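Local coordinates for FAD linked oxidase-like protein (PDB 5L6G), which oxidises the C1 hydroxyl of xylooligosaccharides and related sugars to lactones with a bicovalently bound FAD, reducing molecular oxygen to hydrogen peroxide, at residues Asp181-Ala186 against Ala221-Lys226; Glu358-Tyr363 against His434-Gly439; Glu29-Ala34 against Gln74-Cys79. All blocks are in the same frame, centred on the assembly; numbering follows the deposited sequence. Where two conformers were deposited one is given.

Contact 1 (Asp181-Ala186 against Ala221-Lys226); sequences DWITSA and ASFRFK. With XYP (beta-D-xylopyranose), chain J.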
ATOM      1  N   ASP A 181      -1.021  10.697   3.798  1.00 13.11           N
ATOM      2  CA  ASP A 181      -0.789  12.130   3.991  1.00 14.11           C
ATOM      3  C   ASP A 181      -1.963  13.017   3.652  1.00 14.33           C
ATOM      4  O   ASP A 181      -1.960  14.217   3.961  1.00 15.14           O
ATOM      5  CB  ASP A 181       0.427  12.553   3.173  1.00 14.54           C
ATOM      6  CG  ASP A 181       1.687  11.862   3.637  1.00 14.51           C
ATOM      7  OD1 ASP A 181       1.814  11.694   4.868  1.00 15.04           O
ATOM      8  OD2 ASP A 181       2.530  11.489   2.792  1.00 14.29           O
ATOM      9  N   TRP A 182      -2.971  12.454   3.000  1.00 13.82           N
ATOM     10  CA  TRP A 182      -4.142  13.240   2.620  1.00 14.01           C
ATOM     11  C   TRP A 182      -5.307  13.018   3.576  1.00 14.07           C
ATOM     12  O   TRP A 182      -6.335  13.693   3.478  1.00 14.32           O
ATOM     13  CB  TRP A 182      -4.481  12.955   1.158  1.00 13.82           C
ATOM     14  CG  TRP A 182      -3.408  13.497   0.374  1.00 13.69           C
ATOM     15  CD1 TRP A 182      -2.249  12.888   0.059  1.00 13.23           C
ATOM     16  CD2 TRP A 182      -3.306  14.837  -0.096  1.00 14.10           C
ATOM     17  NE1 TRP A 182      -1.422  13.754  -0.597  1.00 13.25           N
ATOM     18  CE2 TRP A 182      -2.056  14.961  -0.717  1.00 13.98           C
ATOM     19  CE3 TRP A 182      -4.160  15.949  -0.053  1.00 14.72           C
ATOM     20  CZ2 TRP A 182      -1.639  16.137  -1.317  1.00 14.45           C
ATOM     21  CZ3 TRP A 182      -3.742  17.115  -0.646  1.00 15.27           C
ATOM     22  CH2 TRP A 182      -2.491  17.204  -1.266  1.00 15.17           C
ATOM     23  N   ILE A 183      -5.130  12.118   4.538  1.00 13.82           N
ATOM     24  CA  ILE A 183      -6.145  11.931   5.555  1.00 14.22           C
ATOM     25  C   ILE A 183      -6.147  13.155   6.471  1.00 14.82           C
ATOM     26  O   ILE A 183      -5.107  13.532   7.028  1.00 14.47           O
ATOM     27  CB  ILE A 183      -5.916  10.664   6.395  1.00 13.91           C
ATOM     28  CG1 ILE A 183      -5.950   9.423   5.501  1.00 13.67           C
ATOM     29  CG2 ILE A 183      -6.976  10.594   7.489  1.00 14.16           C
ATOM     30  CD1 ILE A 183      -5.546   8.141   6.215  1.00 13.33           C
ATOM     31  N   THR A 184      -7.305  13.788   6.615  1.00 15.42           N
ATOM     32  CA  THR A 184      -7.439  14.895   7.565  1.00 16.48           C
ATOM     33  C   THR A 184      -8.191  14.474   8.834  1.00 16.14           C
ATOM     34  O   THR A 184      -7.983  15.058   9.894  1.00 16.67           O
ATOM     35  CB  THR A 184      -8.090  16.141   6.922  1.00 17.52           C
ATOM     36  OG1 THR A 184      -8.028  17.236   7.839  1.00 19.60           O
ATOM     37  CG2 THR A 184      -9.520  15.893   6.569  1.00 17.56           C
ATOM     38  N   SER A 185      -9.069  13.488   8.723  1.00 15.65           N
ATOM     39  CA  SER A 185      -9.711  12.914   9.898  1.00 15.75           C
ATOM     40  C   SER A 185     -10.300  11.546   9.572  1.00 14.98           C
ATOM     41  O   SER A 185     -10.476  11.186   8.409  1.00 14.67           O
ATOM     42  CB  SER A 185     -10.790  13.851  10.464  1.00 16.75           C
ATOM     43  OG  SER A 185     -11.924  13.902   9.616  1.00 17.33           O
ATOM     44  N   ALA A 186     -10.605  10.790  10.615  1.00 14.66           N
ATOM     45  CA  ALA A 186     -11.194   9.472  10.459  1.00 14.15           C
ATOM     46  C   ALA A 186     -12.123   9.218  11.630  1.00 14.36           C
ATOM     47  O   ALA A 186     -11.793   9.574  12.760  1.00 14.55           O
ATOM     48  CB  ALA A 186     -10.119   8.404  10.437  1.00 13.56           C
ATOM     49  N   ALA A 221     -14.395   3.815  10.007  1.00 13.29           N
ATOM     50  CA  ALA A 221     -15.731   3.763   9.428  1.00 13.81           C
ATOM     51  C   ALA A 221     -15.996   4.892   8.457  1.00 14.15           C
ATOM     52  O   ALA A 221     -16.941   4.818   7.681  1.00 14.63           O
ATOM     53  CB  ALA A 221     -16.785   3.775  10.534  1.00 14.30           C
ATOM     54  N   SER A 222     -15.178   5.936   8.498  1.00 14.22           N
ATOM     55  CA  SER A 222     -15.275   7.014   7.544  1.00 14.65           C
ATOM     56  C   SER A 222     -13.948   7.721   7.538  1.00 14.45           C
ATOM     57  O   SER A 222     -13.332   7.876   8.602  1.00 14.42           O
ATOM     58  CB  SER A 222     -16.388   7.991   7.906  1.00 15.50           C
ATOM     59  OG  SER A 222     -16.533   8.972   6.882  1.00 16.43           O
ATOM     60  N   PHE A 223     -13.491   8.089   6.336  1.00 14.29           N
ATOM     61  CA  PHE A 223     -12.316   8.931   6.139  1.00 14.43           C
ATOM     62  C   PHE A 223     -12.747  10.297   5.640  1.00 15.36           C
ATOM     63  O   PHE A 223     -13.698  10.399   4.880  1.00 15.28           O
ATOM     64  CB  PHE A 223     -11.404   8.370   5.024  1.00 13.94           C
ATOM     65  CG  PHE A 223     -10.720   7.093   5.367  1.00 13.41           C
ATOM     66  CD1 PHE A 223     -11.348   5.880   5.152  1.00 13.68           C
ATOM     67  CD2 PHE A 223      -9.442   7.089   5.904  1.00 13.29           C
ATOM     68  CE1 PHE A 223     -10.710   4.694   5.461  1.00 13.35           C
ATOM     69  CE2 PHE A 223      -8.796   5.900   6.213  1.00 12.97           C
ATOM     70  CZ  PHE A 223      -9.425   4.695   5.994  1.00 12.88           C
ATOM     71  N   ARG A 224     -12.020  11.341   6.035  1.00 16.31           N
ATOM     72  CA  ARG A 224     -12.050  12.607   5.296  1.00 17.78           C
ATOM     73  C   ARG A 224     -10.683  12.827   4.726  1.00 16.80           C
ATOM     74  O   ARG A 224      -9.674  12.713   5.434  1.00 16.72           O
ATOM     75  CB  ARG A 224     -12.388  13.821   6.160  1.00 19.71           C
ATOM     76  CG  ARG A 224     -13.833  14.235   6.110  1.00 22.24           C
ATOM     77  CD  ARG A 224     -14.670  13.257   6.869  1.00 23.93           C
ATOM     78  NE  ARG A 224     -14.044  12.920   8.138  1.00 25.97           N
ATOM     79  CZ  ARG A 224     -14.459  11.942   8.945  1.00 26.53           C
ATOM     80  NH1 ARG A 224     -15.553  11.230   8.638  1.00 26.85           N
ATOM     81  NH2 ARG A 224     -13.798  11.724  10.084  1.00 26.02           N
ATOM     82  N   PHE A 225     -10.654  13.147   3.443  1.00 16.34           N
ATOM     83  CA  PHE A 225      -9.421  13.388   2.747  1.00 15.92           C
ATOM     84  C   PHE A 225      -9.420  14.816   2.249  1.00 16.61           C
ATOM     85  O   PHE A 225     -10.388  15.268   1.642  1.00 16.87           O
ATOM     86  CB  PHE A 225      -9.305  12.451   1.541  1.00 15.37           C
ATOM     87  CG  PHE A 225      -8.862  11.054   1.888  1.00 14.55           C
ATOM     88  CD1 PHE A 225      -7.512  10.729   1.937  1.00 14.11           C
ATOM     89  CD2 PHE A 225      -9.786  10.072   2.128  1.00 14.45           C
ATOM     90  CE1 PHE A 225      -7.096   9.439   2.248  1.00 13.61           C
ATOM     91  CE2 PHE A 225      -9.388   8.789   2.447  1.00 13.84           C
ATOM     92  CZ  PHE A 225      -8.039   8.467   2.505  1.00 13.42           C
ATOM     93  N   LYS A 226      -8.323  15.519   2.497  1.00 17.07           N
ATOM     94  CA  LYS A 226      -8.007  16.710   1.725  1.00 18.17           C
ATOM     95  C   LYS A 226      -7.704  16.297   0.278  1.00 17.48           C
ATOM     96  O   LYS A 226      -7.399  15.128  -0.017  1.00 15.78           O
ATOM     97  CB  LYS A 226      -6.801  17.429   2.325  1.00 19.72           C
ATOM     98  CG  LYS A 226      -7.155  18.286   3.525  1.00 21.94           C
ATOM     99  CD  LYS A 226      -5.916  18.781   4.277  1.00 23.81           C
ATOM    100  CE  LYS A 226      -6.315  19.790   5.355  1.00 25.91           C
ATOM    101  NZ  LYS A 226      -5.206  20.062   6.332  1.00 26.65           N
TER
HETATM  102  O1  XYP J 511       2.651  18.149  -0.355  1.00 54.54           O
HETATM  103  C1  XYP J 511       2.091  17.830   0.925  1.00 53.95           C
HETATM  104  C2  XYP J 511       0.740  18.527   1.088  1.00 53.32           C
HETATM  105  C3  XYP J 511       0.024  18.072   2.359  1.00 53.98           C
HETATM  106  C4  XYP J 511       0.055  16.548   2.477  1.00 52.79           C
HETATM  107  C5  XYP J 511       1.472  16.011   2.297  1.00 52.58           C
HETATM  108  O2  XYP J 511       0.968  19.940   1.120  1.00 55.44           O
HETATM  109  O3  XYP J 511      -1.340  18.534   2.378  1.00 52.07           O
HETATM  110  O4  XYP J 511      -0.459  16.167   3.757  1.00 55.30           O
HETATM  111  O5  XYP J 511       1.955  16.410   1.022  1.00 53.29           O
HETATM  112  O   HOH W   1      -4.926  17.895   7.871  1.00 42.53           O
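Ser185 and Arg224 face each other as an antiparallel hydrogen-bonded pair, and their side chains also bond to one another. In the backbone, Arg224 N reaches Ser185 O at 2.8 Å, almost straight at 176°. Arg224 O in turn serves two donors: Thr184 N at 2.9 Å and, weakly, Ser185 N at 3.4 Å. Two successive N-H groups on one carbonyl make a classic beta bulge, which moves the register by one residue between the Ile183-Phe225 and Ser185-Arg224 pairs. Lys226 N continues the pairing onto Trp182 O at 2.9 Å.

With chi1 at 71°, Ser185 OG sits between its own backbone N and carbonyl carbon, where it accepts from Arg224 NE at 2.8 Å and from NH2 at 2.9 Å. Both bonds lie in the guanidinium plane, and a salt bridge from NH2 to Asp187 probably also holds the group's rotation and balances its charge. A small hydroxyl suits this side-on grip. Lys226 NZ donates a hydrogen bond to a water that also bonds Thr184 OG1, whereas the buried Lys226 O has no partner. Trp182 NE1 is satisfied by His176 O, while O3 of a bound xylose lies over one face of the Trp182 ring and its C4 stands above the ring toward the rim. The sugar's O4 donates to Asp181 O, at a distance so short as to be doubtful.

The face bearing Ile183, Phe223 and Phe225 is apolar. Ile183 CG1 meets Phe225 CE1 at 3.4 Å, and its CD1 comes to the edge of the Phe223 ring.

Both strands belong to the antiparallel sheet of the FAD-binding PCMH-type domain, with Phe223 close to the FAD. Helix 160-165 packs on that apolar face, and strand 127-129 flanks strand 219-229, Val129 bonding to the backbone of Phe223.

Contact 2 (Glu358-Tyr363 against His434-Gly439); sequences ERVAEY and HAFTGG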
ATOM      1  N   GLU A 358      26.440  -4.696  -6.162  1.00 15.81           N
ATOM      2  CA  GLU A 358      27.004  -5.843  -6.867  1.00 17.11           C
ATOM      3  C   GLU A 358      26.298  -7.143  -6.505  1.00 16.67           C
ATOM      4  O   GLU A 358      25.978  -7.945  -7.384  1.00 15.90           O
ATOM      5  CB  GLU A 358      28.498  -5.966  -6.583  1.00 19.11           C
ATOM      6  CG  GLU A 358      29.320  -4.839  -7.197  1.00 21.00           C
ATOM      7  CD  GLU A 358      29.679  -5.050  -8.667  1.00 22.76           C
ATOM      8  OE1 GLU A 358      29.257  -6.072  -9.282  1.00 23.62           O
ATOM      9  OE2 GLU A 358      30.366  -4.138  -9.211  1.00 24.62           O
ATOM     10  N   ARG A 359      26.044  -7.350  -5.218  1.00 16.65           N
ATOM     11  CA  ARG A 359      25.372  -8.575  -4.801  1.00 17.01           C
ATOM     12  C   ARG A 359      23.927  -8.636  -5.324  1.00 15.58           C
ATOM     13  O   ARG A 359      23.463  -9.669  -5.784  1.00 15.13           O
ATOM     14  CB  ARG A 359      25.449  -8.729  -3.286  1.00 19.28           C
ATOM     15  CG  ARG A 359      26.900  -8.835  -2.806  1.00 22.12           C
ATOM     16  CD  ARG A 359      27.024  -9.000  -1.296  1.00 25.65           C
ATOM     17  NE  ARG A 359      26.135  -8.085  -0.567  1.00 28.48           N
ATOM     18  CZ  ARG A 359      25.251  -8.429   0.379  1.00 30.37           C
ATOM     19  NH1 ARG A 359      25.109  -9.696   0.797  1.00 32.72           N
ATOM     20  NH2 ARG A 359      24.517  -7.486   0.951  1.00 28.49           N
ATOM     21  N   VAL A 360      23.222  -7.519  -5.247  1.00 14.38           N
ATOM     22  CA  VAL A 360      21.848  -7.407  -5.752  1.00 13.63           C
ATOM     23  C   VAL A 360      21.806  -7.619  -7.257  1.00 13.54           C
ATOM     24  O   VAL A 360      20.919  -8.313  -7.776  1.00 13.00           O
ATOM     25  CB  VAL A 360      21.257  -6.022  -5.368  1.00 13.40           C
ATOM     26  CG1 VAL A 360      19.960  -5.712  -6.119  1.00 13.13           C
ATOM     27  CG2 VAL A 360      21.056  -5.949  -3.857  1.00 13.43           C
ATOM     28  N   ALA A 361      22.770  -7.026  -7.962  1.00 13.47           N
ATOM     29  CA  ALA A 361      22.864  -7.172  -9.416  1.00 13.89           C
ATOM     30  C   ALA A 361      23.188  -8.601  -9.822  1.00 14.31           C
ATOM     31  O   ALA A 361      22.609  -9.127 -10.768  1.00 13.84           O
ATOM     32  CB  ALA A 361      23.915  -6.227  -9.976  1.00 14.01           C
ATOM     33  N   GLU A 362      24.129  -9.221  -9.112  1.00 15.15           N
ATOM     34  CA  GLU A 362      24.513 -10.593  -9.413  1.00 16.25           C
ATOM     35  C   GLU A 362      23.313 -11.494  -9.180  1.00 14.85           C
ATOM     36  O   GLU A 362      23.036 -12.379  -9.957  1.00 14.43           O
ATOM     37  CB  GLU A 362      25.722 -11.048  -8.578  1.00 18.44           C
ATOM     38  CG  GLU A 362      27.011 -10.375  -9.034  1.00 21.07           C
ATOM     39  CD  GLU A 362      28.262 -10.854  -8.307  1.00 24.34           C
ATOM     40  OE1 GLU A 362      28.255 -11.998  -7.770  1.00 27.82           O
ATOM     41  OE2 GLU A 362      29.255 -10.092  -8.301  1.00 25.92           O
ATOM     42  N   TYR A 363      22.574 -11.227  -8.122  1.00 13.88           N
ATOM     43  CA  TYR A 363      21.380 -12.018  -7.861  1.00 13.18           C
ATOM     44  C   TYR A 363      20.365 -11.856  -9.005  1.00 13.14           C
ATOM     45  O   TYR A 363      19.724 -12.812  -9.427  1.00 12.63           O
ATOM     46  CB  TYR A 363      20.753 -11.601  -6.545  1.00 12.56           C
ATOM     47  CG  TYR A 363      19.849 -12.671  -6.005  1.00 12.11           C
ATOM     48  CD1 TYR A 363      20.351 -13.667  -5.187  1.00 12.41           C
ATOM     49  CD2 TYR A 363      18.496 -12.704  -6.339  1.00 11.68           C
ATOM     50  CE1 TYR A 363      19.529 -14.668  -4.687  1.00 12.35           C
ATOM     51  CE2 TYR A 363      17.662 -13.699  -5.847  1.00 11.67           C
ATOM     52  CZ  TYR A 363      18.187 -14.686  -5.019  1.00 11.92           C
ATOM     53  OH  TYR A 363      17.363 -15.668  -4.498  1.00 12.04           O
ATOM     54  N   HIS A 434      18.030 -10.782   1.061  1.00 14.65           N
ATOM     55  CA  HIS A 434      19.300 -10.998   1.754  1.00 16.60           C
ATOM     56  C   HIS A 434      20.483 -10.281   1.087  1.00 15.37           C
ATOM     57  O   HIS A 434      21.378  -9.809   1.766  1.00 14.87           O
ATOM     58  CB  HIS A 434      19.605 -12.477   1.850  1.00 19.03           C
ATOM     59  CG  HIS A 434      20.738 -12.802   2.773  1.00 23.01           C
ATOM     60  ND1 HIS A 434      20.571 -12.925   4.136  1.00 25.20           N
ATOM     61  CD2 HIS A 434      22.042 -13.075   2.527  1.00 25.71           C
ATOM     62  CE1 HIS A 434      21.729 -13.238   4.694  1.00 26.56           C
ATOM     63  NE2 HIS A 434      22.637 -13.339   3.740  1.00 26.88           N
ATOM     64  N   ALA A 435      20.477 -10.191  -0.240  1.00 14.65           N
ATOM     65  CA  ALA A 435      21.533  -9.480  -0.962  1.00 14.48           C
ATOM     66  C   ALA A 435      21.555  -7.995  -0.591  1.00 13.90           C
ATOM     67  O   ALA A 435      22.615  -7.366  -0.625  1.00 14.21           O
ATOM     68  CB  ALA A 435      21.377  -9.641  -2.477  1.00 14.36           C
ATOM     69  N   PHE A 436      20.403  -7.427  -0.255  1.00 13.12           N
ATOM     70  CA  PHE A 436      20.348  -6.039   0.214  1.00 12.82           C
ATOM     71  C   PHE A 436      20.746  -5.952   1.681  1.00 13.24           C
ATOM     72  O   PHE A 436      21.629  -5.177   2.070  1.00 13.32           O
ATOM     73  CB  PHE A 436      18.939  -5.425   0.071  1.00 12.43           C
ATOM     74  CG  PHE A 436      18.447  -5.241  -1.347  1.00 11.96           C
ATOM     75  CD1 PHE A 436      17.868  -6.292  -2.047  1.00 11.73           C
ATOM     76  CD2 PHE A 436      18.474  -3.982  -1.950  1.00 11.83           C
ATOM     77  CE1 PHE A 436      17.357  -6.108  -3.309  1.00 11.50           C
ATOM     78  CE2 PHE A 436      17.965  -3.787  -3.216  1.00 11.64           C
ATOM     79  CZ  PHE A 436      17.411  -4.845  -3.907  1.00 11.69           C
ATOM     80  N   THR A 437      20.082  -6.751   2.518  1.00 13.20           N
ATOM     81  CA  THR A 437      20.133  -6.521   3.956  1.00 13.77           C
ATOM     82  C   THR A 437      21.461  -6.960   4.574  1.00 14.46           C
ATOM     83  O   THR A 437      21.827  -6.460   5.632  1.00 14.66           O
ATOM     84  CB  THR A 437      18.949  -7.184   4.694  1.00 13.80           C
ATOM     85  OG1 THR A 437      18.969  -8.593   4.469  1.00 13.97           O
ATOM     86  CG2 THR A 437      17.618  -6.605   4.210  1.00 13.43           C
ATOM     87  N   GLY A 438      22.190  -7.847   3.894  1.00 14.60           N
ATOM     88  CA  GLY A 438      23.512  -8.270   4.338  1.00 15.47           C
ATOM     89  C   GLY A 438      24.500  -7.118   4.432  1.00 15.91           C
ATOM     90  O   GLY A 438      25.434  -7.157   5.237  1.00 16.70           O
ATOM     91  N   GLY A 439      24.287  -6.071   3.634  1.00 15.54           N
ATOM     92  CA  GLY A 439      25.208  -4.956   3.585  1.00 15.78           C
ATOM     93  C   GLY A 439      24.666  -3.645   4.107  1.00 15.75           C
ATOM     94  O   GLY A 439      25.304  -2.622   3.916  1.00 16.13           O
TER
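Helix-helix packing joins Val360 on helix 354-368 to Ala435 and Phe436 on helix 426-437, in the helical layer on the large antiparallel sheet, the substrate-binding part in VAO/PCMH-type flavoproteins. The two backbones come near at Val360 and Ala435, whose CA atoms are 5.2 Å apart. Alanine suits this spot because its lone methyl fits against the neighbouring helix: Ala435 CB lies 3.9 Å from Arg359 O and 4.0 Å from Val360 CG2. The Phe436 ring packs against Val360, meets Tyr411 edge-to-face and touches Leu347 of strand 341-349, so it joins both helices to the sheet; Trp253 of helix 246-261 touches both Val360 and Phe436. An alanine at Phe436 would probably open a gap beside Val360 and leave Tyr411 without its aromatic partner. Ala435 O lies over one face of the Arg359 guanidinium, but the implausibly close approach makes the placing doubtful. The beta-branched Val360 sets two methyls against one ring. CG1, anti to the backbone N (chi1 167°), meets Phe436 CZ at 3.5 Å, while CG2 makes a CH-pi contact, standing 3.5 Å from the centroid of the Phe436 ring and only 3° off its normal.

Contact 3 (Glu29-Ala34 against Gln74-Cys79); sequences ECLKNA and QAAVLC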
ATOM      1  N   GLU A  29     -25.288 -16.010  15.520  1.00 19.91           N
ATOM      2  CA  GLU A  29     -26.428 -15.652  16.332  1.00 21.11           C
ATOM      3  C   GLU A  29     -26.287 -14.247  16.902  1.00 19.98           C
ATOM      4  O   GLU A  29     -27.266 -13.519  16.973  1.00 19.48           O
ATOM      5  CB  GLU A  29     -26.597 -16.657  17.462  1.00 23.52           C
ATOM      6  CG  GLU A  29     -26.926 -18.059  16.993  1.00 25.76           C
ATOM      7  CD  GLU A  29     -28.049 -18.101  15.956  1.00 28.56           C
ATOM      8  OE1 GLU A  29     -29.124 -17.483  16.186  1.00 30.20           O
ATOM      9  OE2 GLU A  29     -27.842 -18.757  14.898  1.00 30.92           O
ATOM     10  N   CYS A  30     -25.082 -13.874  17.320  1.00 18.80           N
ATOM     11  CA  CYS A  30     -24.868 -12.524  17.862  1.00 18.60           C
ATOM     12  C   CYS A  30     -25.188 -11.470  16.792  1.00 17.89           C
ATOM     13  O   CYS A  30     -25.903 -10.498  17.032  1.00 17.66           O
ATOM     14  CB  CYS A  30     -23.425 -12.332  18.327  1.00 18.20           C
ATOM     15  SG  CYS A  30     -23.221 -10.792  19.235  1.00 18.69           S
ATOM     16  N   LEU A  31     -24.652 -11.683  15.606  1.00 17.09           N
ATOM     17  CA  LEU A  31     -24.845 -10.730  14.513  1.00 16.94           C
ATOM     18  C   LEU A  31     -26.316 -10.625  14.111  1.00 17.67           C
ATOM     19  O   LEU A  31     -26.819  -9.528  13.831  1.00 17.76           O
ATOM     20  CB  LEU A  31     -23.982 -11.143  13.324  1.00 16.40           C
ATOM     21  CG  LEU A  31     -22.466 -11.038  13.544  1.00 15.68           C
ATOM     22  CD1 LEU A  31     -21.714 -11.729  12.412  1.00 15.28           C
ATOM     23  CD2 LEU A  31     -22.005  -9.588  13.662  1.00 15.28           C
ATOM     24  N   LYS A  32     -27.009 -11.761  14.125  1.00 18.34           N
ATOM     25  CA  LYS A  32     -28.413 -11.791  13.764  1.00 19.58           C
ATOM     26  C   LYS A  32     -29.213 -10.985  14.784  1.00 19.49           C
ATOM     27  O   LYS A  32     -29.978 -10.101  14.398  1.00 19.31           O
ATOM     28  CB  LYS A  32     -28.916 -13.230  13.713  1.00 21.17           C
ATOM     29  CG  LYS A  32     -30.322 -13.386  13.172  1.00 22.75           C
ATOM     30  CD  LYS A  32     -30.640 -14.860  13.012  1.00 24.33           C
ATOM     31  CE  LYS A  32     -32.120 -15.092  12.753  1.00 26.14           C
ATOM     32  NZ  LYS A  32     -32.499 -14.588  11.400  1.00 26.95           N
ATOM     33  N   ASN A  33     -29.017 -11.267  16.074  1.00 19.46           N
ATOM     34  CA  ASN A  33     -29.756 -10.535  17.117  0.50 19.81           C
ATOM     35  C   ASN A  33     -29.412  -9.060  17.071  1.00 19.55           C
ATOM     36  O   ASN A  33     -30.261  -8.217  17.327  1.00 19.79           O
ATOM     37  CB  ASN A  33     -29.479 -11.048  18.532  0.50 19.90           C
ATOM     38  CG  ASN A  33     -30.086 -10.144  19.598  0.50 20.23           C
ATOM     39  OD1 ASN A  33     -31.309 -10.064  19.740  0.50 20.81           O
ATOM     40  ND2 ASN A  33     -29.236  -9.433  20.329  0.50 19.85           N
ATOM     41  N   ALA A  34     -28.164  -8.748  16.719  1.00 18.79           N
ATOM     42  CA  ALA A  34     -27.718  -7.348  16.623  1.00 18.68           C
ATOM     43  C   ALA A  34     -28.146  -6.643  15.330  1.00 18.75           C
ATOM     44  O   ALA A  34     -27.845  -5.469  15.151  1.00 18.47           O
ATOM     45  CB  ALA A  34     -26.211  -7.243  16.817  1.00 18.09           C
ATOM     46  N   GLN A  74     -20.062  -1.134  14.444  1.00 15.70           N
ATOM     47  CA  GLN A  74     -19.958  -1.173  15.904  1.00 16.21           C
ATOM     48  C   GLN A  74     -20.516  -2.456  16.440  1.00 15.92           C
ATOM     49  O   GLN A  74     -19.910  -3.078  17.316  1.00 15.74           O
ATOM     50  CB  GLN A  74     -20.743  -0.060  16.538  1.00 17.25           C
ATOM     51  CG  GLN A  74     -20.155   1.288  16.310  1.00 18.00           C
ATOM     52  CD  GLN A  74     -21.074   2.343  16.852  1.00 19.31           C
ATOM     53  OE1 GLN A  74     -21.898   2.896  16.107  1.00 20.68           O
ATOM     54  NE2 GLN A  74     -20.991   2.594  18.168  1.00 19.65           N
ATOM     55  N   ALA A  75     -21.689  -2.820  15.925  1.00 15.82           N
ATOM     56  CA  ALA A  75     -22.388  -3.996  16.392  1.00 16.09           C
ATOM     57  C   ALA A  75     -21.593  -5.266  16.094  1.00 15.70           C
ATOM     58  O   ALA A  75     -21.557  -6.182  16.930  1.00 15.98           O
ATOM     59  CB  ALA A  75     -23.771  -4.080  15.775  1.00 16.37           C
ATOM     60  N   ALA A  76     -21.002  -5.331  14.901  1.00 15.25           N
ATOM     61  CA  ALA A  76     -20.168  -6.469  14.511  1.00 15.07           C
ATOM     62  C   ALA A  76     -18.970  -6.587  15.435  1.00 14.89           C
ATOM     63  O   ALA A  76     -18.670  -7.672  15.944  1.00 14.66           O
ATOM     64  CB  ALA A  76     -19.699  -6.347  13.069  1.00 14.74           C
ATOM     65  N   VAL A  77     -18.298  -5.470  15.672  1.00 14.83           N
ATOM     66  CA  VAL A  77     -17.143  -5.469  16.563  1.00 14.95           C
ATOM     67  C   VAL A  77     -17.520  -5.975  17.959  1.00 15.74           C
ATOM     68  O   VAL A  77     -16.832  -6.836  18.533  1.00 15.49           O
ATOM     69  CB  VAL A  77     -16.530  -4.076  16.662  1.00 14.96           C
ATOM     70  CG1 VAL A  77     -15.561  -3.980  17.842  1.00 15.18           C
ATOM     71  CG2 VAL A  77     -15.821  -3.739  15.357  1.00 14.42           C
ATOM     72  N   LEU A  78     -18.627  -5.463  18.494  1.00 16.27           N
ATOM     73  CA  LEU A  78     -19.060  -5.862  19.814  1.00 17.21           C
ATOM     74  C   LEU A  78     -19.363  -7.351  19.883  1.00 17.18           C
ATOM     75  O   LEU A  78     -19.083  -8.002  20.906  1.00 17.45           O
ATOM     76  CB  LEU A  78     -20.295  -5.083  20.212  1.00 18.39           C
ATOM     77  CG  LEU A  78     -20.001  -3.646  20.600  1.00 19.32           C
ATOM     78  CD1 LEU A  78     -21.263  -2.791  20.464  1.00 20.48           C
ATOM     79  CD2 LEU A  78     -19.475  -3.604  22.035  1.00 20.30           C
ATOM     80  N   CYS A  79     -19.921  -7.877  18.794  1.00 16.64           N
ATOM     81  CA  CYS A  79     -20.268  -9.292  18.728  1.00 16.87           C
ATOM     82  C   CYS A  79     -19.020 -10.166  18.826  1.00 16.33           C
ATOM     83  O   CYS A  79     -18.991 -11.131  19.589  1.00 16.46           O
ATOM     84  CB  CYS A  79     -21.067  -9.604  17.466  1.00 16.91           C
ATOM     85  SG  CYS A  79     -22.829  -9.383  17.745  1.00 17.70           S
TER
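Cys30 and Cys79 form the covalent part of this contact, a disulfide with SG atoms 2.1 Å apart. Its torsion about the S-S bond is -83°, close to the relaxed right angle and of left-handed sense. Cys30 SG stands anti to its backbone N (chi1 -171°), which carries it across to the neighbouring helix. The helix segments run roughly antiparallel (148°), their axes 9.3 Å apart at closest approach.

Apolar contacts complete the join. Leu31 sends only its CD2 branch across: this methyl lies 3.7 Å from Ala76 CA and 3.9 Å from Cys79 CB, and a leucine is long enough to span the distance while the alanine keeps the opposing surface low. Ala34 CB meets Ala75 CB at 4.1 Å and also packs against Cys79 SG, so the Ala34 methyl lies beside the sulphur bridge. Leu31 and Ala76 both continue onto Leu108 of strand 108-111.

No hydrogen bond links the two segments; the backbone N-H groups of Asn33, Ala34, Leu78 and Cys79 are used within their own segments. It is an interhelical disulfide, a covalent tie common in secreted proteins, here joining the N-terminal helix 26-33 to helix 70-83 of the FAD-binding PCMH-type region.

Overall arrangement
Starting from the N terminus, the chain closes three loops in series, and none nests in or crosses another. Contact 3 comes first, bringing helix 70-83 back against helix 26-33. Contact 1 closes next, pairing strand 183-189 with strand 219-229 inside the FAD-binding region; its nearest atoms are about 7 Å from contact 3, without touching. Gln74 and Val77 on helix 70-83 reach Val189 on strand 183-189, so the two contacts share neighbouring elements. Contact 2 closes last, joining helices beside the eight-stranded sheet. Centre to centre it is about 39 Å from contact 1 and about 50 Å from contact 3, on the opposite side of the chain's centre from both.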